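Local coordinates for tRNA nucleotidyl transferase-related protein (Thermotoga maritima, PDB 3H38) that adds C and A nucleotides to the 3' end of tRNA as a class II CCA-adding enzyme, forming the C-terminal half of a longer protein, at residues 54-59 / 94-99; 37-42 / 138-143; 62-67 / 84-89. One frame throughout, in Å; residues are numbered along the deposited sequence.

Interaction 1: residues 54-59 / 94-99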
ATOM      1  N   LEU A  54     -11.865 -14.252   4.956  1.00 63.64           N
ATOM      2  CA  LEU A  54     -12.713 -14.454   6.122  1.00 74.05           C
ATOM      3  C   LEU A  54     -13.914 -13.543   6.203  1.00 78.60           C
ATOM      4  O   LEU A  54     -14.981 -13.963   6.656  1.00 82.33           O
ATOM      5  CB  LEU A  54     -11.899 -14.352   7.406  1.00 78.11           C
ATOM      6  CG  LEU A  54     -10.836 -15.443   7.471  1.00 81.63           C
ATOM      7  CD1 LEU A  54      -9.449 -14.870   7.132  1.00 82.82           C
ATOM      8  CD2 LEU A  54     -10.851 -16.086   8.841  1.00 80.34           C
ATOM      9  N   ASP A  55     -13.743 -12.306   5.757  1.00 73.71           N
ATOM     10  CA  ASP A  55     -14.725 -11.274   6.025  1.00 77.51           C
ATOM     11  C   ASP A  55     -16.033 -11.479   5.252  1.00 81.98           C
ATOM     12  O   ASP A  55     -16.082 -12.197   4.251  1.00 82.94           O
ATOM     13  CB  ASP A  55     -14.121  -9.907   5.728  1.00 76.30           C
ATOM     14  CG  ASP A  55     -13.725  -9.764   4.285  1.00 65.08           C
ATOM     15  OD1 ASP A  55     -12.629  -9.205   4.024  1.00 46.19           O
ATOM     16  OD2 ASP A  55     -14.514 -10.222   3.423  1.00 61.49           O
ATOM     17  N   ILE A  56     -17.097 -10.846   5.731  1.00 76.94           N
ATOM     18  CA  ILE A  56     -18.401 -11.027   5.120  1.00 74.99           C
ATOM     19  C   ILE A  56     -18.997  -9.701   4.614  1.00 68.32           C
ATOM     20  O   ILE A  56     -19.167  -8.736   5.358  1.00 61.98           O
ATOM     21  CB  ILE A  56     -19.352 -11.770   6.071  1.00 81.50           C
ATOM     22  CG1 ILE A  56     -20.246 -10.799   6.825  1.00 86.36           C
ATOM     23  CG2 ILE A  56     -18.559 -12.653   7.049  1.00 75.91           C
ATOM     24  CD1 ILE A  56     -21.321 -11.512   7.594  1.00 93.19           C
ATOM     25  N   ASP A  57     -19.295  -9.674   3.323  1.00 65.57           N
ATOM     26  CA  ASP A  57     -19.650  -8.451   2.630  1.00 58.74           C
ATOM     27  C   ASP A  57     -21.010  -8.618   1.968  1.00 40.07           C
ATOM     28  O   ASP A  57     -21.104  -9.289   0.930  1.00 28.29           O
ATOM     29  CB  ASP A  57     -18.586  -8.153   1.567  1.00 65.94           C
ATOM     30  CG  ASP A  57     -18.490  -6.678   1.236  1.00 74.92           C
ATOM     31  OD1 ASP A  57     -19.489  -5.956   1.440  1.00 75.28           O
ATOM     32  OD2 ASP A  57     -17.412  -6.235   0.776  1.00 80.05           O
ATOM     33  N   ILE A  58     -22.049  -7.999   2.546  1.00 36.01           N
ATOM     34  CA  ILE A  58     -23.435  -8.269   2.112  1.00 35.19           C
ATOM     35  C   ILE A  58     -24.110  -7.183   1.289  1.00 39.55           C
ATOM     36  O   ILE A  58     -24.096  -6.008   1.660  1.00 38.79           O
ATOM     37  CB  ILE A  58     -24.369  -8.598   3.296  1.00 36.24           C
ATOM     38  CG1 ILE A  58     -23.839  -9.792   4.073  1.00 33.39           C
ATOM     39  CG2 ILE A  58     -25.731  -8.962   2.784  1.00 33.43           C
ATOM     40  CD1 ILE A  58     -23.661 -11.003   3.185  1.00 39.97           C
ATOM     41  N   VAL A  59     -24.721  -7.594   0.180  1.00 33.74           N
ATOM     42  CA  VAL A  59     -25.522  -6.676  -0.626  1.00 37.07           C
ATOM     43  C   VAL A  59     -27.035  -7.015  -0.615  1.00 33.43           C
ATOM     44  O   VAL A  59     -27.445  -8.168  -0.860  1.00 29.53           O
ATOM     45  CB  VAL A  59     -24.955  -6.567  -2.057  1.00 36.97           C
ATOM     46  CG1 VAL A  59     -25.765  -5.608  -2.890  1.00 32.39           C
ATOM     47  CG2 VAL A  59     -23.528  -6.087  -1.998  1.00 43.79           C
ATOM     48  N   GLY A  94     -19.378 -12.225  19.123  1.00112.02           N
ATOM     49  CA  GLY A  94     -18.600 -13.421  18.855  1.00109.37           C
ATOM     50  C   GLY A  94     -17.271 -13.115  18.190  1.00105.61           C
ATOM     51  O   GLY A  94     -16.373 -13.957  18.167  1.00102.33           O
ATOM     52  N   GLY A  95     -17.151 -11.905  17.646  1.00103.87           N
ATOM     53  CA  GLY A  95     -15.925 -11.462  17.004  1.00 99.87           C
ATOM     54  C   GLY A  95     -16.108 -10.879  15.610  1.00 89.12           C
ATOM     55  O   GLY A  95     -15.692  -9.756  15.338  1.00 75.31           O
ATOM     56  N   LEU A  96     -16.743 -11.642  14.727  1.00 92.46           N
ATOM     57  CA  LEU A  96     -16.792 -11.274  13.317  1.00 94.27           C
ATOM     58  C   LEU A  96     -17.800 -10.161  13.024  1.00 88.69           C
ATOM     59  O   LEU A  96     -18.722  -9.915  13.804  1.00 87.67           O
ATOM     60  CB  LEU A  96     -17.057 -12.503  12.440  1.00 96.88           C
ATOM     61  CG  LEU A  96     -16.069 -12.657  11.276  1.00 95.71           C
ATOM     62  CD1 LEU A  96     -16.260 -13.992  10.575  1.00 95.87           C
ATOM     63  CD2 LEU A  96     -16.145 -11.493  10.280  1.00 91.19           C
ATOM     64  N   ARG A  97     -17.611  -9.493  11.890  1.00 80.69           N
ATOM     65  CA  ARG A  97     -18.373  -8.293  11.582  1.00 74.46           C
ATOM     66  C   ARG A  97     -18.995  -8.290  10.174  1.00 67.73           C
ATOM     67  O   ARG A  97     -18.324  -8.540   9.164  1.00 60.42           O
ATOM     68  CB  ARG A  97     -17.495  -7.059  11.802  1.00 71.28           C
ATOM     69  CG  ARG A  97     -16.664  -6.636  10.607  1.00 62.88           C
ATOM     70  CD  ARG A  97     -17.116  -5.290  10.087  1.00 66.85           C
ATOM     71  NE  ARG A  97     -16.001  -4.572   9.475  1.00 81.05           N
ATOM     72  CZ  ARG A  97     -15.948  -3.250   9.338  1.00 96.25           C
ATOM     73  NH1 ARG A  97     -16.950  -2.494   9.773  1.00101.84           N
ATOM     74  NH2 ARG A  97     -14.893  -2.679   8.769  1.00 96.77           N
ATOM     75  N   ILE A  98     -20.287  -7.988  10.135  1.00 64.24           N
ATOM     76  CA  ILE A  98     -21.077  -8.005   8.913  1.00 57.25           C
ATOM     77  C   ILE A  98     -21.172  -6.622   8.283  1.00 54.86           C
ATOM     78  O   ILE A  98     -21.699  -5.695   8.891  1.00 58.40           O
ATOM     79  CB  ILE A  98     -22.503  -8.490   9.227  1.00 58.61           C
ATOM     80  CG1 ILE A  98     -22.442  -9.769  10.069  1.00 58.25           C
ATOM     81  CG2 ILE A  98     -23.302  -8.697   7.950  1.00 61.99           C
ATOM     82  CD1 ILE A  98     -23.754 -10.150  10.737  1.00 60.36           C
ATOM     83  N   ASP A  99     -20.645  -6.482   7.073  1.00 48.19           N
ATOM     84  CA  ASP A  99     -20.871  -5.285   6.281  1.00 46.22           C
ATOM     85  C   ASP A  99     -22.186  -5.476   5.525  1.00 52.55           C
ATOM     86  O   ASP A  99     -22.509  -6.584   5.076  1.00 56.45           O
ATOM     87  CB  ASP A  99     -19.723  -5.067   5.299  1.00 50.08           C
ATOM     88  CG  ASP A  99     -18.412  -4.654   5.992  1.00 66.41           C
ATOM     89  OD1 ASP A  99     -18.461  -3.784   6.893  1.00 67.41           O
ATOM     90  OD2 ASP A  99     -17.332  -5.193   5.624  1.00 65.82           O
TER

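Interaction 2: residues 37-42 / 138-143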
ATOM      1  N   VAL A  37     -30.910 -11.140  -0.802  1.00 29.62           N
ATOM      2  CA  VAL A  37     -29.603 -10.999  -0.157  1.00 32.88           C
ATOM      3  C   VAL A  37     -28.472 -11.699  -0.931  1.00 33.74           C
ATOM      4  O   VAL A  37     -28.653 -12.810  -1.422  1.00 34.10           O
ATOM      5  CB  VAL A  37     -29.618 -11.558   1.270  1.00 29.25           C
ATOM      6  CG1 VAL A  37     -28.395 -11.081   2.015  1.00 29.46           C
ATOM      7  CG2 VAL A  37     -30.848 -11.107   1.998  1.00 37.64           C
ATOM      8  N   TYR A  38     -27.309 -11.047  -1.015  1.00 30.34           N
ATOM      9  CA  TYR A  38     -26.136 -11.599  -1.696  1.00 25.75           C
ATOM     10  C   TYR A  38     -24.799 -11.323  -0.988  1.00 30.92           C
ATOM     11  O   TYR A  38     -24.577 -10.255  -0.401  1.00 27.35           O
ATOM     12  CB  TYR A  38     -25.988 -10.994  -3.091  1.00 29.41           C
ATOM     13  CG  TYR A  38     -27.243 -10.860  -3.902  1.00 31.62           C
ATOM     14  CD1 TYR A  38     -28.097  -9.803  -3.707  1.00 24.52           C
ATOM     15  CD2 TYR A  38     -27.546 -11.781  -4.903  1.00 35.97           C
ATOM     16  CE1 TYR A  38     -29.243  -9.665  -4.473  1.00 39.26           C
ATOM     17  CE2 TYR A  38     -28.693 -11.658  -5.662  1.00 32.60           C
ATOM     18  CZ  TYR A  38     -29.537 -10.598  -5.447  1.00 31.59           C
ATOM     19  OH  TYR A  38     -30.666 -10.463  -6.219  1.00 29.00           O
ATOM     20  N   VAL A  39     -23.883 -12.276  -1.100  1.00 29.29           N
ATOM     21  CA  VAL A  39     -22.494 -12.007  -0.781  1.00 30.50           C
ATOM     22  C   VAL A  39     -21.806 -11.697  -2.121  1.00 31.56           C
ATOM     23  O   VAL A  39     -22.146 -12.292  -3.153  1.00 33.32           O
ATOM     24  CB  VAL A  39     -21.845 -13.181  -0.014  1.00 26.21           C
ATOM     25  CG1 VAL A  39     -21.657 -14.380  -0.921  1.00 35.11           C
ATOM     26  CG2 VAL A  39     -20.529 -12.745   0.620  1.00 29.55           C
ATOM     27  N   VAL A  40     -20.898 -10.721  -2.128  1.00 25.25           N
ATOM     28  CA  VAL A  40     -20.352 -10.223  -3.392  1.00 25.96           C
ATOM     29  C   VAL A  40     -18.832 -10.049  -3.377  1.00 38.54           C
ATOM     30  O   VAL A  40     -18.202 -10.057  -2.319  1.00 30.32           O
ATOM     31  CB  VAL A  40     -20.959  -8.854  -3.737  1.00 26.98           C
ATOM     32  CG1 VAL A  40     -22.461  -8.965  -3.867  1.00 24.83           C
ATOM     33  CG2 VAL A  40     -20.605  -7.837  -2.663  1.00 35.93           C
ATOM     34  N   GLY A  41     -18.254  -9.895  -4.566  1.00 44.90           N
ATOM     35  CA  GLY A  41     -16.902  -9.379  -4.691  1.00 40.83           C
ATOM     36  C   GLY A  41     -15.755 -10.327  -4.437  1.00 35.93           C
ATOM     37  O   GLY A  41     -15.741 -11.437  -4.965  1.00 39.42           O
ATOM     38  N   GLY A  42     -14.783  -9.869  -3.644  1.00 42.18           N
ATOM     39  CA  GLY A  42     -13.531 -10.587  -3.417  1.00 38.76           C
ATOM     40  C   GLY A  42     -13.787 -11.916  -2.759  1.00 39.37           C
ATOM     41  O   GLY A  42     -13.232 -12.945  -3.137  1.00 34.34           O
ATOM     42  N   ILE A 138     -23.234 -14.210  -5.025  1.00 25.14           N
ATOM     43  CA  ILE A 138     -23.890 -15.451  -4.671  1.00 31.09           C
ATOM     44  C   ILE A 138     -25.074 -15.078  -3.811  1.00 27.03           C
ATOM     45  O   ILE A 138     -24.949 -14.340  -2.826  1.00 24.86           O
ATOM     46  CB  ILE A 138     -22.990 -16.415  -3.874  1.00 35.27           C
ATOM     47  CG1 ILE A 138     -21.808 -16.905  -4.726  1.00 39.40           C
ATOM     48  CG2 ILE A 138     -23.830 -17.620  -3.377  1.00 18.85           C
ATOM     49  CD1 ILE A 138     -20.655 -17.496  -3.909  1.00 37.93           C
ATOM     50  N   LYS A 139     -26.223 -15.592  -4.194  1.00 24.10           N
ATOM     51  CA  LYS A 139     -27.461 -15.220  -3.552  1.00 28.26           C
ATOM     52  C   LYS A 139     -27.651 -16.040  -2.299  1.00 24.82           C
ATOM     53  O   LYS A 139     -27.487 -17.258  -2.328  1.00 27.72           O
ATOM     54  CB  LYS A 139     -28.620 -15.432  -4.524  1.00 21.57           C
ATOM     55  CG  LYS A 139     -29.949 -15.010  -3.978  1.00 20.70           C
ATOM     56  CD  LYS A 139     -30.949 -14.905  -5.108  1.00 21.92           C
ATOM     57  CE  LYS A 139     -32.243 -14.214  -4.620  1.00 26.16           C
ATOM     58  NZ  LYS A 139     -33.320 -14.494  -5.583  1.00 27.69           N
ATOM     59  N   LEU A 140     -28.035 -15.379  -1.210  1.00 29.80           N
ATOM     60  CA  LEU A 140     -28.256 -16.061   0.069  1.00 27.25           C
ATOM     61  C   LEU A 140     -29.697 -16.446   0.444  1.00 29.66           C
ATOM     62  O   LEU A 140     -29.888 -17.184   1.400  1.00 28.91           O
ATOM     63  CB  LEU A 140     -27.619 -15.258   1.205  1.00 24.99           C
ATOM     64  CG  LEU A 140     -26.131 -14.994   0.924  1.00 29.30           C
ATOM     65  CD1 LEU A 140     -25.419 -14.426   2.146  1.00 23.88           C
ATOM     66  CD2 LEU A 140     -25.444 -16.291   0.457  1.00 31.06           C
ATOM     67  N   ASN A 141     -30.700 -15.949  -0.281  1.00 30.40           N
ATOM     68  CA  ASN A 141     -32.084 -16.254   0.065  1.00 32.24           C
ATOM     69  C   ASN A 141     -32.300 -17.752  -0.126  1.00 39.88           C
ATOM     70  O   ASN A 141     -31.733 -18.335  -1.068  1.00 31.52           O
ATOM     71  CB  ASN A 141     -33.069 -15.458  -0.791  1.00 28.84           C
ATOM     72  CG  ASN A 141     -32.893 -13.941  -0.655  1.00 36.38           C
ATOM     73  OD1 ASN A 141     -33.554 -13.280   0.176  1.00 34.83           O
ATOM     74  ND2 ASN A 141     -32.013 -13.379  -1.479  1.00 34.50           N
ATOM     75  N   PRO A 142     -33.083 -18.381   0.785  1.00 35.33           N
ATOM     76  CA  PRO A 142     -33.227 -19.841   0.912  1.00 28.96           C
ATOM     77  C   PRO A 142     -33.440 -20.599  -0.404  1.00 32.38           C
ATOM     78  O   PRO A 142     -32.652 -21.502  -0.697  1.00 32.63           O
ATOM     79  CB  PRO A 142     -34.431 -19.981   1.840  1.00 35.50           C
ATOM     80  CG  PRO A 142     -34.274 -18.802   2.781  1.00 34.82           C
ATOM     81  CD  PRO A 142     -33.725 -17.674   1.915  1.00 32.48           C
ATOM     82  N   LYS A 143     -34.449 -20.248  -1.196  1.00 25.88           N
ATOM     83  CA  LYS A 143     -34.637 -20.959  -2.461  1.00 26.75           C
ATOM     84  C   LYS A 143     -33.404 -20.865  -3.388  1.00 35.70           C
ATOM     85  O   LYS A 143     -33.093 -21.810  -4.116  1.00 39.11           O
ATOM     86  CB  LYS A 143     -35.904 -20.491  -3.224  1.00 28.40           C
ATOM     87  CG  LYS A 143     -35.920 -21.007  -4.679  1.00 35.78           C
ATOM     88  CD  LYS A 143     -37.257 -20.913  -5.362  1.00 36.06           C
ATOM     89  CE  LYS A 143     -37.102 -20.423  -6.800  1.00 30.60           C
ATOM     90  NZ  LYS A 143     -36.297 -21.272  -7.688  1.00 32.68           N
TER

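Interaction 3: residues 62-67 / 84-89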
ATOM      1  N   GLY A  62     -32.717  -3.630  -1.165  1.00 28.66           N
ATOM      2  CA  GLY A  62     -33.669  -2.985  -0.295  1.00 31.15           C
ATOM      3  C   GLY A  62     -32.902  -2.065   0.612  1.00 39.32           C
ATOM      4  O   GLY A  62     -31.754  -1.752   0.318  1.00 31.10           O
ATOM      5  N   ASN A  63     -33.518  -1.665   1.721  1.00 44.08           N
ATOM      6  CA  ASN A  63     -32.927  -0.695   2.635  1.00 45.61           C
ATOM      7  C   ASN A  63     -31.931  -1.355   3.598  1.00 45.98           C
ATOM      8  O   ASN A  63     -32.313  -2.151   4.450  1.00 45.21           O
ATOM      9  CB  ASN A  63     -34.049   0.033   3.395  1.00 48.82           C
ATOM     10  CG  ASN A  63     -33.528   1.116   4.330  1.00 58.00           C
ATOM     11  OD1 ASN A  63     -33.810   2.303   4.133  1.00 59.45           O
ATOM     12  ND2 ASN A  63     -32.774   0.713   5.362  1.00 47.58           N
ATOM     13  N   ALA A  64     -30.653  -1.020   3.451  1.00 49.36           N
ATOM     14  CA  ALA A  64     -29.587  -1.608   4.262  1.00 46.81           C
ATOM     15  C   ALA A  64     -29.854  -1.517   5.770  1.00 49.08           C
ATOM     16  O   ALA A  64     -29.706  -2.512   6.497  1.00 51.59           O
ATOM     17  CB  ALA A  64     -28.237  -0.967   3.907  1.00 43.82           C
ATOM     18  N   LEU A  65     -30.280  -0.353   6.234  1.00 54.72           N
ATOM     19  CA  LEU A  65     -30.604  -0.178   7.646  1.00 54.94           C
ATOM     20  C   LEU A  65     -31.745  -1.025   8.148  1.00 53.07           C
ATOM     21  O   LEU A  65     -31.598  -1.684   9.134  1.00 51.81           O
ATOM     22  CB  LEU A  65     -30.856   1.274   7.985  1.00 61.38           C
ATOM     23  CG  LEU A  65     -29.707   2.232   7.754  1.00 70.25           C
ATOM     24  CD1 LEU A  65     -29.428   2.944   9.024  1.00 78.99           C
ATOM     25  CD2 LEU A  65     -28.489   1.531   7.277  1.00 66.09           C
ATOM     26  N   GLU A  66     -32.872  -1.013   7.471  1.00 39.46           N
ATOM     27  CA  GLU A  66     -33.913  -1.928   7.826  1.00 48.06           C
ATOM     28  C   GLU A  66     -33.347  -3.278   8.108  1.00 52.49           C
ATOM     29  O   GLU A  66     -33.693  -3.899   9.074  1.00 63.73           O
ATOM     30  CB  GLU A  66     -34.857  -2.164   6.680  1.00 55.26           C
ATOM     31  CG  GLU A  66     -35.721  -1.058   6.291  1.00 70.04           C
ATOM     32  CD  GLU A  66     -36.870  -1.545   5.503  1.00 79.98           C
ATOM     33  OE1 GLU A  66     -37.169  -0.967   4.459  1.00 86.72           O
ATOM     34  OE2 GLU A  66     -37.484  -2.521   5.930  1.00 73.78           O
ATOM     35  N   PHE A  67     -32.529  -3.762   7.199  1.00 40.90           N
ATOM     36  CA  PHE A  67     -32.019  -5.130   7.232  1.00 38.30           C
ATOM     37  C   PHE A  67     -31.052  -5.311   8.396  1.00 38.95           C
ATOM     38  O   PHE A  67     -31.157  -6.256   9.159  1.00 36.85           O
ATOM     39  CB  PHE A  67     -31.325  -5.466   5.910  1.00 39.82           C
ATOM     40  CG  PHE A  67     -30.886  -6.874   5.818  1.00 37.32           C
ATOM     41  CD1 PHE A  67     -31.700  -7.824   5.233  1.00 35.69           C
ATOM     42  CD2 PHE A  67     -29.665  -7.266   6.338  1.00 43.01           C
ATOM     43  CE1 PHE A  67     -31.308  -9.152   5.160  1.00 47.75           C
ATOM     44  CE2 PHE A  67     -29.250  -8.612   6.266  1.00 37.43           C
ATOM     45  CZ  PHE A  67     -30.078  -9.548   5.674  1.00 46.61           C
ATOM     46  N   LYS A  84     -22.049   6.397   3.842  1.00 81.19           N
ATOM     47  CA  LYS A  84     -21.994   5.824   2.495  1.00 76.64           C
ATOM     48  C   LYS A  84     -23.462   5.713   2.195  1.00 77.59           C
ATOM     49  O   LYS A  84     -24.219   5.407   3.081  1.00 74.26           O
ATOM     50  CB  LYS A  84     -21.320   4.487   2.487  1.00 78.77           C
ATOM     51  CG  LYS A  84     -20.825   4.062   1.128  1.00 86.76           C
ATOM     52  CD  LYS A  84     -19.583   4.789   0.725  1.00 83.98           C
ATOM     53  CE  LYS A  84     -18.945   4.144  -0.446  1.00 80.98           C
ATOM     54  NZ  LYS A  84     -18.783   2.741  -0.126  1.00 81.23           N
ATOM     55  N   PHE A  85     -23.886   5.914   0.966  1.00 79.83           N
ATOM     56  CA  PHE A  85     -25.272   6.190   0.719  1.00 90.87           C
ATOM     57  C   PHE A  85     -26.209   5.316   1.529  1.00 84.45           C
ATOM     58  O   PHE A  85     -27.116   5.850   2.129  1.00 91.75           O
ATOM     59  CB  PHE A  85     -25.558   6.142  -0.799  1.00100.40           C
ATOM     60  CG  PHE A  85     -26.935   5.669  -1.162  1.00102.21           C
ATOM     61  CD1 PHE A  85     -28.038   6.428  -0.891  1.00101.42           C
ATOM     62  CD2 PHE A  85     -27.108   4.467  -1.811  1.00102.22           C
ATOM     63  CE1 PHE A  85     -29.281   5.989  -1.242  1.00105.08           C
ATOM     64  CE2 PHE A  85     -28.348   4.017  -2.149  1.00104.35           C
ATOM     65  CZ  PHE A  85     -29.433   4.768  -1.869  1.00107.91           C
ATOM     66  N   MET A  86     -25.972   4.023   1.611  1.00 60.42           N
ATOM     67  CA  MET A  86     -26.715   3.134   2.505  1.00 59.30           C
ATOM     68  C   MET A  86     -25.839   1.986   2.991  1.00 51.12           C
ATOM     69  O   MET A  86     -25.823   0.914   2.406  1.00 42.18           O
ATOM     70  CB  MET A  86     -27.934   2.561   1.803  1.00 54.26           C
ATOM     71  CG  MET A  86     -28.996   3.577   1.492  1.00 56.28           C
ATOM     72  SD  MET A  86     -30.617   2.909   1.869  1.00124.39           S
ATOM     73  CE  MET A  86     -30.377   2.472   3.597  1.00 63.15           C
ATOM     74  N   THR A  87     -25.123   2.216   4.075  1.00 46.27           N
ATOM     75  CA  THR A  87     -24.074   1.314   4.466  1.00 53.27           C
ATOM     76  C   THR A  87     -24.094   1.144   5.970  1.00 52.30           C
ATOM     77  O   THR A  87     -24.251   2.107   6.734  1.00 53.86           O
ATOM     78  CB  THR A  87     -22.712   1.833   3.976  1.00 60.68           C
ATOM     79  OG1 THR A  87     -22.586   1.557   2.575  1.00 62.17           O
ATOM     80  CG2 THR A  87     -21.576   1.160   4.710  1.00 66.52           C
ATOM     81  N   ALA A  88     -23.957  -0.098   6.396  1.00 38.01           N
ATOM     82  CA  ALA A  88     -24.007  -0.389   7.809  1.00 43.36           C
ATOM     83  C   ALA A  88     -23.041  -1.511   8.054  1.00 52.96           C
ATOM     84  O   ALA A  88     -22.650  -2.212   7.117  1.00 59.96           O
ATOM     85  CB  ALA A  88     -25.414  -0.797   8.219  1.00 37.20           C
ATOM     86  N   SER A  89     -22.646  -1.670   9.312  1.00 57.53           N
ATOM     87  CA  SER A  89     -21.838  -2.808   9.724  1.00 54.71           C
ATOM     88  C   SER A  89     -22.336  -3.333  11.067  1.00 53.72           C
ATOM     89  O   SER A  89     -22.485  -2.567  12.010  1.00 56.98           O
ATOM     90  CB  SER A  89     -20.368  -2.408   9.787  1.00 54.27           C
ATOM     91  OG  SER A  89     -19.927  -1.979   8.512  1.00 54.79           O
TER

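Interaction 1: residues 54-59 / 94-99
Leu54 meets Leu96 through its backbone: the carbonyl O lies 4.1 Å from Leu96 CD1, where both segments are still loop. At Asp55 the CA passes near the other branch, Leu96 CD2. Ile56 carries most of the apolar contact. Its chi1 of 97°, off the staggered positions, places CG1 against the backbone of Arg97 and Ile98. Ile56 CD1 lies against the Ile98 side chain, 3.5 Å from Ile98 CG2; its still shorter approach to Ile98 CG1 is doubtful. Leu22 and Phe23 of helix 17-32 touch the same Ile56 side chain, so an alanine here would probably leave Ile98 without the CG1 and CD1 it packs on and open a gap toward that helix. The Ile56 carbonyl O receives Asp99 N at 3.2 Å, nearly along the C=O axis. Here strands 56-60 and 97-102 run as parallel neighbours in the mixed sheet of the poly(A) polymerase head domain, whose nucleotidyltransferase site uses Asp55, Asp57 and Asp99 to bind magnesium; no magnesium is bound here. Asp57 pairs with Asp99 in register, and their carboxylates share one face of the sheet, with planes 63° apart. Asp57 OD1 lies 4.0 Å from Asp99 CB. Asp99 OD1 is hydrogen-bonded to Ser89 OG and also lies above one face of the Arg97 guanidinium, offset toward its rim, a contact of charges with no N-H aimed at it. At Ile58 the backbone N donates to Asp99 O at 2.9 Å from well above the carbonyl plane. The Ile58 side chain lies beside that of Ile98, pointing the same way, with Ile58 CG1 4.1 Å from Ile98 CG2.

Interaction 2: residues 37-42 / 138-143
The Tyr38 ring lies obliquely against the backbone of the neighbouring strand, bringing CD2 to 3.7 Å from Lys139 CA. Tyr38 CE2 lies 3.9 Å from Lys139 CB and also meets CG and CD. Lys139 has CG anti to its backbone N (chi1 -177°) and an extended chain beyond, so its methylenes pass the ring before NZ reaches a salt bridge with Asp144. Ile149 of the next strand, 147-149, touches both Tyr38 and Lys139. Next to the ring contact, Tyr38 CA makes a CA-H...O contact of 3.2 Å with Ile138 O. This is the antiparallel junction of strands 37-40 and 137-139 in the mixed sheet of the nucleotidyltransferase head domain; Tyr38 and Lys139 form a non-hydrogen-bonded pair, Val39 and Ile138 a hydrogen-bonded one. Val39 N donates to Ile138 O at 2.9 Å, and Ile138 N returns a bond of the same length to Val39 O. On the sheet face away from Tyr38, Val39 and Ile138 lie side by side, Val39 CG1 being 3.8 Å from Ile138 CB. Past the strand end the pairing continues as Leu140 N binds Val37 O at 2.7 Å, almost straight at the hydrogen (171°). Leu140 CD1 touches Val39 CB, and Phe23 of helix 17-32 packs against both residues.

Interaction 3: residues 62-67 / 84-89
Met86 and Ala64 meet where the first turn of helix 64-72, the helix that follows strand 56-60 in the nucleotidyltransferase head domain, lies over the start of strand 87-92. Ala64 points its CB at the backbone just before the strand, 3.4 Å from Met86 O, and also touches Met86 CB at 4.1 Å. The thioether end of Met86 turns against the helix start. Bends at chi2 and chi3 (-137° and 56°) carry the chain round, and Met86 CE settles 3.5 Å from Asn63 CG and 4.2 Å from Leu65 CG. The Asn63 and Met86 side chains cross at about a right angle. Further along both segments, Leu65 CD2 reaches Ala88 CB at 4.0 Å. No hydrogen bond joins the two segments, and the fit rests on methyl groups, the bent thioether chain and the backbone carbonyl of Met86. Thr87, between Met86 and Ala88, points away from the helix, to the side of the sheet where the magnesium-binding Asp99 stands.

Outside this shell, Thr102 of strand 97-102 ties down the helix start: its OG1 is hydrogen-bonded to Gly62 O and Ala64 N, and its side chain also touches Met86. Arg104 NH2 holds Met86 O, the same oxygen that Ala64 CB packs on. Asn63 is the N-cap residue of helix 64-72, and Asn63 O accepts the bond from Phe67 N at 3.2 Å.

In the fold
All three contacts belong to one head domain and share its mixed sheet. Interaction 2 is the buried one, an antiparallel pairing held by backbone bonds with apolar flanks. Interactions 1 and 3 are partly buried. Interaction 1 joins parallel strands, apolar on the side of helix 17-32 and acidic on the magnesium-binding side, whereas interaction 3 sets a helix start on a strand by van der Waals packing, with no hydrogen bond between the two segments. Strands 37-40 and 56-60 link interactions 1 and 2, Val59 N lying 2.7 Å from Tyr38 O. Ser89 OG, 2.8 Å from Asp99 OD1, ties interaction 3 to interaction 1. Phe67 CE1 packs on Val37 CG2 at 3.7 Å, bringing interactions 2 and 3 together.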